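Local coordinates for protein tryptophan synthase alpha chain (Aquifex aeolicus, PDB 2EKC) that probably catalyses the aldol cleavage of indoleglycerol phosphate to indole and glyceraldehyde 3-phosphate, as the alpha subunit of tryptophan synthase, at residues 36-41 / 86-91; 45-50 / 94-99; 121-126 / 146-151. One frame throughout, in Å; residues are numbered along the deposited sequence.

The three contacts follow one side of an eight-stranded parallel TIM barrel. Contact 1 packs helix 30-42 against helix 78-91 on the outside; contact 2, about 9 Å away between centres, pairs strands 47-51 and 97-100, which follow those two helices in the chain, so the segments of contacts 1 and 2 alternate along the sequence. Contact 3 comes later and joins strands 125-127 and 149-154, its centre about 10 Å from that of contact 2 and 17 Å from that of contact 1. Strands 97-100 and 125-127 are neighbours, and Asp124 ties all three sites together through Arg89 and the N of Phe97. Contact 2 thus sets Glu49, one of two predicted proton acceptors, in the barrel wall that contact 1 backs with helices.

Contact 1: residues 36-41 / 86-91; sequences AFKEVL and ETLRKE
Leu88 reaches from helix 78-91 into the side of helix 30-42, and three side chains of that helix receive it. Its CB points toward the partner helix; chi1 of -66° sets CG anti to the carbonyl carbon, and from CG the two methyls go to different neighbours. CD1 lies 3.7 Å from CB of Phe37 and also comes near CG at the root of that ring, the two side chains crossing at about a right angle. CD2 turns to the other neighbours: it meets CG of Lys38 at 3.8 Å and CD1 of Leu41 at 4.0 Å. One leucine thus touches consecutive turns of the opposite helix.

Beyond this apolar centre, Lys38 runs extended past CG and crosses Glu91 at about a right angle. Its CE sits 3.3 Å from OE2 of Glu91, closer than NZ, which makes a long salt bridge of 3.9 Å to the same oxygen; the ion pair is therefore loose, and Glu91 is exposed.

The axes of 36-41 and 86-91 approach to 11.2 Å, with their directions 28° apart. Beneath them Phe37 and Leu88 both rest on Leu48 of strand 47-51, while Ala36 and Val40 touch Leu249 of helix 246-258: neighbouring outer helices packed over the barrel wall.

Contact 2: residues 45-50 / 94-99; sequences TDILEI and DIPFLL
Leu48 bonds through both its backbone N and its O to segment 94-99, straddling Phe97 as parallel strands do. Its N donates to Pro96 O at 3.0 Å, and its O accepts from Leu98 N at 2.7 Å. The third bond, Ile50 N to Leu98 O, measures 2.8 Å. All three are straight, with N-H...O angles of 164° or more. Leu98 O takes a further CA-H...O contact from Glu49, with CA 3.2 Å away.

Other polar groups are met from outside. Phe97 N is taken by OD2 of Asp124 and Ile95 O by NH1 of Arg89; Thr45 OG1 bonds to Val40 O and Ser21 OG, and Asp46 OD2 pairs with Lys257 and Leu19 N. The exception is Asp46 O, buried without a polar partner in the model: CD of Pro96 lies 3.2 Å from it and CG2 of Ile95 3.5 Å.

On the face of Leu48 and Ile50, CD2 of Leu48 sits over one face of the Phe97 ring, toward its rim, while CD1 of Ile50 approaches CD2 of that ring at 4.0 Å. On the other face, which carries Glu49, CD1 of Leu98 packs against CG2 of Ile47 at 3.9 Å.

Strand 47-51 also bonds strand 18-24, through Ile47 and Glu49, so it lies between strands 18-24 and 97-100 in the closed barrel. Glu49, a predicted proton acceptor, shares its face with Leu98; Leu48 and Phe97 turn outward onto Leu88 of helix 78-91.

Contact 3: residues 121-126 / 146-151; sequences KGIDGF and YVLSFV
Ser149 binds segment 121-126 by both its backbone polar atoms. Its N donates to a lone pair of Asp124 O, in the carbonyl plane, at 2.9 Å, and its O accepts from Phe126 N at 3.2 Å. Gly125 lies between these bonds with its CA 3.2 Å from Ser149 O; a CB there would clash with that oxygen.

Leu148 supplies the apolar part. Its chi1 of -71° places CG anti to the carbonyl carbon. Of the two methyls, CD1 approaches CZ of Phe126 at 3.7 Å, while CD2 comes to 3.5 Å from Ile123 O. An alanine here would probably leave the tip of the Phe126 ring without this methyl packing and open a gap beside Ile123.

Farther out, one water donates to both Asp124 O (2.6 Å) and Val147 O, and a second bridges Phe126 O and Val151 N. Asp124 is itself held by its carboxylate, OD1 pairing with Arg3 and OD2 with Arg89. Ser149 OG bonds to Glu172, and Met143 of helix 133-145 touches both Phe126 and Leu148.

This is the pairing that closes a beta-alpha-beta unit of the barrel, made through two direct bonds. Asp124 O receives two donors, Ser149 N and a water; at Phe126 O water makes the link to Val151 N, while CB of Val151 packs 3.5 Å from that same Phe126 O, so polar and apolar contacts share one carbonyl.

Contact 1: residues 36-41 / 86-91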
loop_
_atom_site.group_PDB
_atom_site.type_symbol
_atom_site.label_atom_id
_atom_site.label_comp_id
_atom_site.label_asym_id
_atom_site.label_seq_id
_atom_site.Cartn_x
_atom_site.Cartn_y
_atom_site.Cartn_z
ATOM N N ALA A 36 -12.283 8.961 -6.442
ATOM C CA ALA A 36 -12.181 7.625 -5.859
ATOM C C ALA A 36 -11.326 7.662 -4.590
ATOM O O ALA A 36 -11.715 7.126 -3.550
ATOM C CB ALA A 36 -11.568 6.665 -6.873
ATOM N N PHE A 37 -10.153 8.279 -4.687
ATOM C CA PHE A 37 -9.251 8.402 -3.543
ATOM C C PHE A 37 -9.955 9.082 -2.363
ATOM O O PHE A 37 -9.879 8.616 -1.229
ATOM C CB PHE A 37 -8.008 9.206 -3.938
ATOM C CG PHE A 37 -6.887 8.366 -4.507
ATOM C CD1 PHE A 37 -6.214 7.450 -3.709
ATOM C CD2 PHE A 37 -6.490 8.514 -5.831
ATOM C CE1 PHE A 37 -5.154 6.691 -4.223
ATOM C CE2 PHE A 37 -5.437 7.762 -6.353
ATOM C CZ PHE A 37 -4.768 6.852 -5.547
ATOM N N LYS A 38 -10.645 10.181 -2.638
ATOM C CA LYS A 38 -11.353 10.904 -1.591
ATOM C C LYS A 38 -12.445 10.038 -0.961
ATOM O O LYS A 38 -12.644 10.060 0.254
ATOM C CB LYS A 38 -11.960 12.187 -2.165
ATOM C CG LYS A 38 -10.918 13.233 -2.537
ATOM C CD LYS A 38 -11.559 14.465 -3.150
ATOM C CE LYS A 38 -10.541 15.579 -3.336
ATOM N NZ LYS A 38 -11.143 16.773 -3.994
ATOM N N GLU A 39 -13.128 9.260 -1.791
ATOM C CA GLU A 39 -14.204 8.400 -1.322
ATOM C C GLU A 39 -13.712 7.315 -0.367
ATOM O O GLU A 39 -14.315 7.098 0.688
ATOM C CB GLU A 39 -14.911 7.756 -2.514
ATOM C CG GLU A 39 -16.191 7.013 -2.165
ATOM C CD GLU A 39 -17.268 7.940 -1.624
ATOM O OE1 GLU A 39 -17.282 9.122 -2.021
ATOM O OE2 GLU A 39 -18.108 7.486 -0.817
ATOM N N VAL A 40 -12.621 6.635 -0.716
ATOM C CA VAL A 40 -12.121 5.575 0.158
ATOM C C VAL A 40 -11.578 6.143 1.466
ATOM O O VAL A 40 -11.640 5.488 2.506
ATOM C CB VAL A 40 -11.035 4.686 -0.537
ATOM C CG1 VAL A 40 -11.567 4.175 -1.873
ATOM C CG2 VAL A 40 -9.729 5.451 -0.715
ATOM N N LEU A 41 -11.070 7.368 1.424
ATOM C CA LEU A 41 -10.551 7.997 2.633
ATOM C C LEU A 41 -11.704 8.391 3.552
ATOM O O LEU A 41 -11.634 8.203 4.768
ATOM C CB LEU A 41 -9.724 9.236 2.277
ATOM C CG LEU A 41 -8.392 8.944 1.573
ATOM C CD1 LEU A 41 -7.813 10.227 1.018
ATOM C CD2 LEU A 41 -7.427 8.285 2.549
ATOM N N GLU A 86 -0.173 15.483 -2.609
ATOM C CA GLU A 86 -0.197 16.771 -1.924
ATOM C C GLU A 86 -1.639 17.240 -1.700
ATOM O O GLU A 86 -1.984 17.733 -0.627
ATOM C CB GLU A 86 0.579 17.815 -2.732
ATOM C CG GLU A 86 0.553 19.213 -2.122
ATOM C CD GLU A 86 1.299 20.234 -2.961
ATOM O OE1 GLU A 86 2.549 20.189 -2.991
ATOM O OE2 GLU A 86 0.634 21.078 -3.602
ATOM N N THR A 87 -2.480 17.076 -2.715
ATOM C CA THR A 87 -3.875 17.480 -2.611
ATOM C C THR A 87 -4.608 16.722 -1.503
ATOM O O THR A 87 -5.338 17.320 -0.709
ATOM C CB THR A 87 -4.607 17.261 -3.946
ATOM O OG1 THR A 87 -4.034 18.119 -4.942
ATOM C CG2 THR A 87 -6.087 17.583 -3.807
ATOM N N LEU A 88 -4.406 15.411 -1.442
ATOM C CA LEU A 88 -5.064 14.588 -0.429
ATOM C C LEU A 88 -4.486 14.833 0.964
ATOM O O LEU A 88 -5.207 14.789 1.960
ATOM C CB LEU A 88 -4.932 13.102 -0.786
ATOM C CG LEU A 88 -5.650 12.621 -2.053
ATOM C CD1 LEU A 88 -5.379 11.154 -2.252
ATOM C CD2 LEU A 88 -7.155 12.874 -1.927
ATOM N N ARG A 89 -3.184 15.085 1.026
ATOM C CA ARG A 89 -2.513 15.333 2.291
ATOM C C ARG A 89 -3.132 16.509 3.043
ATOM O O ARG A 89 -3.223 16.490 4.270
ATOM C CB ARG A 89 -1.021 15.595 2.057
ATOM C CG ARG A 89 -0.255 15.990 3.318
ATOM C CD ARG A 89 -0.484 14.977 4.429
ATOM N NE ARG A 89 0.166 13.698 4.156
ATOM C CZ ARG A 89 -0.330 12.519 4.512
ATOM N NH1 ARG A 89 -1.493 12.447 5.151
ATOM N NH2 ARG A 89 0.344 11.408 4.241
ATOM N N LYS A 90 -3.568 17.526 2.308
ATOM C CA LYS A 90 -4.166 18.698 2.936
ATOM C C LYS A 90 -5.504 18.378 3.595
ATOM O O LYS A 90 -5.853 18.965 4.616
ATOM C CB LYS A 90 -4.355 19.819 1.907
ATOM C CG LYS A 90 -3.086 20.188 1.150
ATOM C CD LYS A 90 -3.143 21.610 0.580
ATOM C CE LYS A 90 -4.331 21.822 -0.347
ATOM N NZ LYS A 90 -4.249 21.010 -1.587
ATOM N N GLU A 91 -6.239 17.432 3.020
ATOM C CA GLU A 91 -7.547 17.054 3.546
ATOM C C GLU A 91 -7.499 15.945 4.591
ATOM O O GLU A 91 -8.382 15.850 5.437
ATOM C CB GLU A 91 -8.457 16.624 2.397
ATOM C CG GLU A 91 -8.518 17.629 1.269
ATOM C CD GLU A 91 -9.287 17.109 0.076
ATOM O OE1 GLU A 91 -10.502 16.862 0.214
ATOM O OE2 GLU A 91 -8.671 16.943 -0.999
#

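Contact 2: residues 45-50 / 94-99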
loop_
_atom_site.group_PDB
_atom_site.type_symbol
_atom_site.label_atom_id
_atom_site.label_comp_id
_atom_site.label_asym_id
_atom_site.label_seq_id
_atom_site.Cartn_x
_atom_site.Cartn_y
_atom_site.Cartn_z
ATOM N N THR A 45 -10.679 4.260 5.204
ATOM C CA THR A 45 -9.345 3.784 4.848
ATOM C C THR A 45 -8.341 4.315 5.879
ATOM O O THR A 45 -8.324 5.505 6.186
ATOM C CB THR A 45 -8.955 4.261 3.424
ATOM O OG1 THR A 45 -9.745 3.555 2.456
ATOM C CG2 THR A 45 -7.485 4.012 3.150
ATOM N N ASP A 46 -7.512 3.424 6.415
ATOM C CA ASP A 46 -6.518 3.802 7.422
ATOM C C ASP A 46 -5.153 4.126 6.834
ATOM O O ASP A 46 -4.429 4.975 7.353
ATOM C CB ASP A 46 -6.372 2.678 8.439
ATOM C CG ASP A 46 -7.669 2.395 9.164
ATOM O OD1 ASP A 46 -8.127 3.294 9.897
ATOM O OD2 ASP A 46 -8.233 1.290 8.990
ATOM N N ILE A 47 -4.803 3.430 5.760
ATOM C CA ILE A 47 -3.521 3.630 5.093
ATOM C C ILE A 47 -3.784 3.599 3.600
ATOM O O ILE A 47 -4.449 2.691 3.097
ATOM C CB ILE A 47 -2.521 2.510 5.452
ATOM C CG1 ILE A 47 -2.201 2.559 6.947
ATOM C CG2 ILE A 47 -1.242 2.660 4.619
ATOM C CD1 ILE A 47 -1.361 1.391 7.428
ATOM N N LEU A 48 -3.259 4.588 2.892
ATOM C CA LEU A 48 -3.471 4.676 1.458
ATOM C C LEU A 48 -2.267 4.241 0.638
ATOM O O LEU A 48 -1.135 4.597 0.956
ATOM C CB LEU A 48 -3.836 6.118 1.090
ATOM C CG LEU A 48 -4.265 6.390 -0.349
ATOM C CD1 LEU A 48 -5.594 5.687 -0.608
ATOM C CD2 LEU A 48 -4.398 7.889 -0.579
ATOM N N GLU A 49 -2.511 3.446 -0.403
ATOM C CA GLU A 49 -1.440 3.039 -1.304
ATOM C C GLU A 49 -1.750 3.781 -2.603
ATOM O O GLU A 49 -2.814 3.587 -3.202
ATOM C CB GLU A 49 -1.437 1.534 -1.575
ATOM C CG GLU A 49 -1.249 0.653 -0.359
ATOM C CD GLU A 49 -0.924 -0.781 -0.747
ATOM O OE1 GLU A 49 -1.443 -1.244 -1.783
ATOM O OE2 GLU A 49 -0.157 -1.443 -0.015
ATOM N N ILE A 50 -0.823 4.630 -3.024
ATOM C CA ILE A 50 -0.988 5.434 -4.230
ATOM C C ILE A 50 -0.240 4.811 -5.401
ATOM O O ILE A 50 0.988 4.731 -5.381
ATOM C CB ILE A 50 -0.458 6.869 -3.984
ATOM C CG1 ILE A 50 -1.164 7.474 -2.762
ATOM C CG2 ILE A 50 -0.674 7.728 -5.223
ATOM C CD1 ILE A 50 -0.700 8.901 -2.391
ATOM N N ASP A 94 -3.402 13.072 8.879
ATOM C CA ASP A 94 -2.767 11.959 9.570
ATOM C C ASP A 94 -2.803 10.579 8.920
ATOM O O ASP A 94 -2.236 9.636 9.464
ATOM C CB ASP A 94 -3.332 11.871 10.987
ATOM C CG ASP A 94 -3.452 13.236 11.646
ATOM O OD1 ASP A 94 -2.444 13.979 11.673
ATOM O OD2 ASP A 94 -4.557 13.566 12.131
ATOM N N ILE A 95 -3.461 10.448 7.773
ATOM C CA ILE A 95 -3.522 9.156 7.093
ATOM C C ILE A 95 -2.191 8.855 6.398
ATOM O O ILE A 95 -1.733 9.625 5.552
ATOM C CB ILE A 95 -4.643 9.119 6.018
ATOM C CG1 ILE A 95 -6.010 9.374 6.663
ATOM C CG2 ILE A 95 -4.616 7.772 5.283
ATOM C CD1 ILE A 95 -6.411 8.357 7.711
ATOM N N PRO A 96 -1.546 7.735 6.752
ATOM C CA PRO A 96 -0.269 7.382 6.121
ATOM C C PRO A 96 -0.444 7.162 4.615
ATOM O O PRO A 96 -1.387 6.487 4.192
ATOM C CB PRO A 96 0.117 6.083 6.829
ATOM C CG PRO A 96 -0.532 6.206 8.154
ATOM C CD PRO A 96 -1.881 6.778 7.820
ATOM N N PHE A 97 0.458 7.732 3.818
ATOM C CA PHE A 97 0.433 7.580 2.364
ATOM C C PHE A 97 1.635 6.741 1.934
ATOM O O PHE A 97 2.780 7.094 2.224
ATOM C CB PHE A 97 0.536 8.939 1.652
ATOM C CG PHE A 97 -0.718 9.781 1.712
ATOM C CD1 PHE A 97 -1.813 9.398 2.474
ATOM C CD2 PHE A 97 -0.779 10.983 1.007
ATOM C CE1 PHE A 97 -2.952 10.197 2.540
ATOM C CE2 PHE A 97 -1.910 11.793 1.065
ATOM C CZ PHE A 97 -3.001 11.398 1.835
ATOM N N LEU A 98 1.374 5.642 1.235
ATOM C CA LEU A 98 2.443 4.772 0.747
ATOM C C LEU A 98 2.456 4.825 -0.770
ATOM O O LEU A 98 1.455 4.498 -1.418
ATOM C CB LEU A 98 2.217 3.324 1.186
ATOM C CG LEU A 98 2.328 2.971 2.663
ATOM C CD1 LEU A 98 2.053 1.486 2.830
ATOM C CD2 LEU A 98 3.711 3.325 3.184
ATOM N N LEU A 99 3.577 5.251 -1.339
ATOM C CA LEU A 99 3.690 5.327 -2.786
ATOM C C LEU A 99 4.059 3.957 -3.330
ATOM O O LEU A 99 5.057 3.361 -2.907
ATOM C CB LEU A 99 4.766 6.339 -3.199
ATOM C CG LEU A 99 4.993 6.440 -4.713
ATOM C CD1 LEU A 99 3.788 7.110 -5.370
ATOM C CD2 LEU A 99 6.265 7.226 -5.004
#

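Contact 3: residues 121-126 / 146-151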
loop_
_atom_site.group_PDB
_atom_site.type_symbol
_atom_site.label_atom_id
_atom_site.label_comp_id
_atom_site.label_asym_id
_atom_site.label_seq_id
_atom_site.Cartn_x
_atom_site.Cartn_y
_atom_site.Cartn_z
ATOM N N LYS A 121 5.938 16.149 -0.947
ATOM C CA LYS A 121 4.527 16.095 -1.326
ATOM C C LYS A 121 3.625 15.214 -0.461
ATOM O O LYS A 121 2.530 14.851 -0.886
ATOM C CB LYS A 121 4.396 15.660 -2.788
ATOM C CG LYS A 121 5.091 16.575 -3.781
ATOM C CD LYS A 121 4.402 17.918 -3.889
ATOM C CE LYS A 121 5.079 18.790 -4.937
ATOM N NZ LYS A 121 4.399 20.104 -5.093
ATOM N N GLY A 122 4.075 14.864 0.739
ATOM C CA GLY A 122 3.237 14.071 1.624
ATOM C C GLY A 122 3.384 12.561 1.669
ATOM O O GLY A 122 2.631 11.902 2.386
ATOM N N ILE A 123 4.327 11.993 0.927
ATOM C CA ILE A 123 4.496 10.539 0.946
ATOM C C ILE A 123 5.186 10.118 2.242
ATOM O O ILE A 123 6.155 10.743 2.671
ATOM C CB ILE A 123 5.329 10.041 -0.263
ATOM C CG1 ILE A 123 4.590 10.337 -1.575
ATOM C CG2 ILE A 123 5.595 8.545 -0.134
ATOM C CD1 ILE A 123 3.246 9.614 -1.713
ATOM N N ASP A 124 4.680 9.059 2.868
ATOM C CA ASP A 124 5.250 8.574 4.118
ATOM C C ASP A 124 6.240 7.435 3.933
ATOM O O ASP A 124 7.186 7.308 4.709
ATOM C CB ASP A 124 4.135 8.130 5.061
ATOM C CG ASP A 124 3.315 9.290 5.561
ATOM O OD1 ASP A 124 3.892 10.160 6.245
ATOM O OD2 ASP A 124 2.106 9.337 5.263
ATOM N N GLY A 125 6.015 6.606 2.916
ATOM C CA GLY A 125 6.911 5.489 2.658
ATOM C C GLY A 125 6.662 4.883 1.289
ATOM O O GLY A 125 5.780 5.341 0.564
ATOM N N PHE A 126 7.439 3.862 0.931
ATOM C CA PHE A 126 7.280 3.201 -0.365
ATOM C C PHE A 126 6.971 1.717 -0.245
ATOM O O PHE A 126 7.230 1.087 0.776
ATOM C CB PHE A 126 8.565 3.264 -1.218
ATOM C CG PHE A 126 9.047 4.653 -1.566
ATOM C CD1 PHE A 126 8.193 5.749 -1.559
ATOM C CD2 PHE A 126 10.377 4.842 -1.957
ATOM C CE1 PHE A 126 8.655 7.017 -1.940
ATOM C CE2 PHE A 126 10.851 6.096 -2.338
ATOM C CZ PHE A 126 9.986 7.190 -2.329
ATOM N N TYR A 146 15.819 10.662 3.835
ATOM C CA TYR A 146 14.635 11.497 3.645
ATOM C C TYR A 146 13.462 11.090 4.527
ATOM O O TYR A 146 12.334 11.547 4.337
ATOM C CB TYR A 146 14.224 11.490 2.166
ATOM C CG TYR A 146 15.213 12.217 1.280
ATOM C CD1 TYR A 146 15.138 13.599 1.100
ATOM C CD2 TYR A 146 16.268 11.535 0.678
ATOM C CE1 TYR A 146 16.094 14.283 0.343
ATOM C CE2 TYR A 146 17.228 12.205 -0.077
ATOM C CZ TYR A 146 17.135 13.579 -0.240
ATOM O OH TYR A 146 18.093 14.238 -0.983
ATOM N N VAL A 147 13.738 10.234 5.503
ATOM C CA VAL A 147 12.716 9.782 6.436
ATOM C C VAL A 147 11.481 9.236 5.722
ATOM O O VAL A 147 10.352 9.671 5.971
ATOM C CB VAL A 147 12.290 10.929 7.387
ATOM C CG1 VAL A 147 11.475 10.375 8.543
ATOM C CG2 VAL A 147 13.526 11.661 7.909
ATOM N N LEU A 148 11.716 8.293 4.815
ATOM C CA LEU A 148 10.652 7.623 4.077
ATOM C C LEU A 148 10.681 6.180 4.581
ATOM O O LEU A 148 11.711 5.511 4.510
ATOM C CB LEU A 148 10.932 7.668 2.578
ATOM C CG LEU A 148 10.781 9.047 1.941
ATOM C CD1 LEU A 148 11.362 9.041 0.541
ATOM C CD2 LEU A 148 9.307 9.429 1.921
ATOM N N SER A 149 9.549 5.714 5.096
ATOM C CA SER A 149 9.448 4.378 5.662
ATOM C C SER A 149 9.631 3.243 4.654
ATOM O O SER A 149 8.945 3.176 3.636
ATOM C CB SER A 149 8.099 4.242 6.371
ATOM O OG SER A 149 8.099 3.168 7.282
ATOM N N PHE A 150 10.566 2.347 4.952
ATOM C CA PHE A 150 10.823 1.206 4.085
ATOM C C PHE A 150 9.905 0.052 4.499
ATOM O O PHE A 150 9.900 -0.372 5.656
ATOM C CB PHE A 150 12.286 0.763 4.193
ATOM C CG PHE A 150 12.654 -0.334 3.239
ATOM C CD1 PHE A 150 12.804 -0.070 1.883
ATOM C CD2 PHE A 150 12.822 -1.640 3.690
ATOM C CE1 PHE A 150 13.117 -1.094 0.987
ATOM C CE2 PHE A 150 13.133 -2.670 2.807
ATOM C CZ PHE A 150 13.281 -2.398 1.452
ATOM N N VAL A 151 9.129 -0.448 3.547
ATOM C CA VAL A 151 8.198 -1.538 3.810
ATOM C C VAL A 151 8.619 -2.800 3.053
ATOM O O VAL A 151 8.368 -2.928 1.859
ATOM C CB VAL A 151 6.772 -1.140 3.378
ATOM C CG1 VAL A 151 5.801 -2.279 3.660
ATOM C CG2 VAL A 151 6.344 0.129 4.118
HETATM O O HOH W 1 7.820 8.341 6.992
HETATM O O HOH W 2 9.905 0.389 0.999
#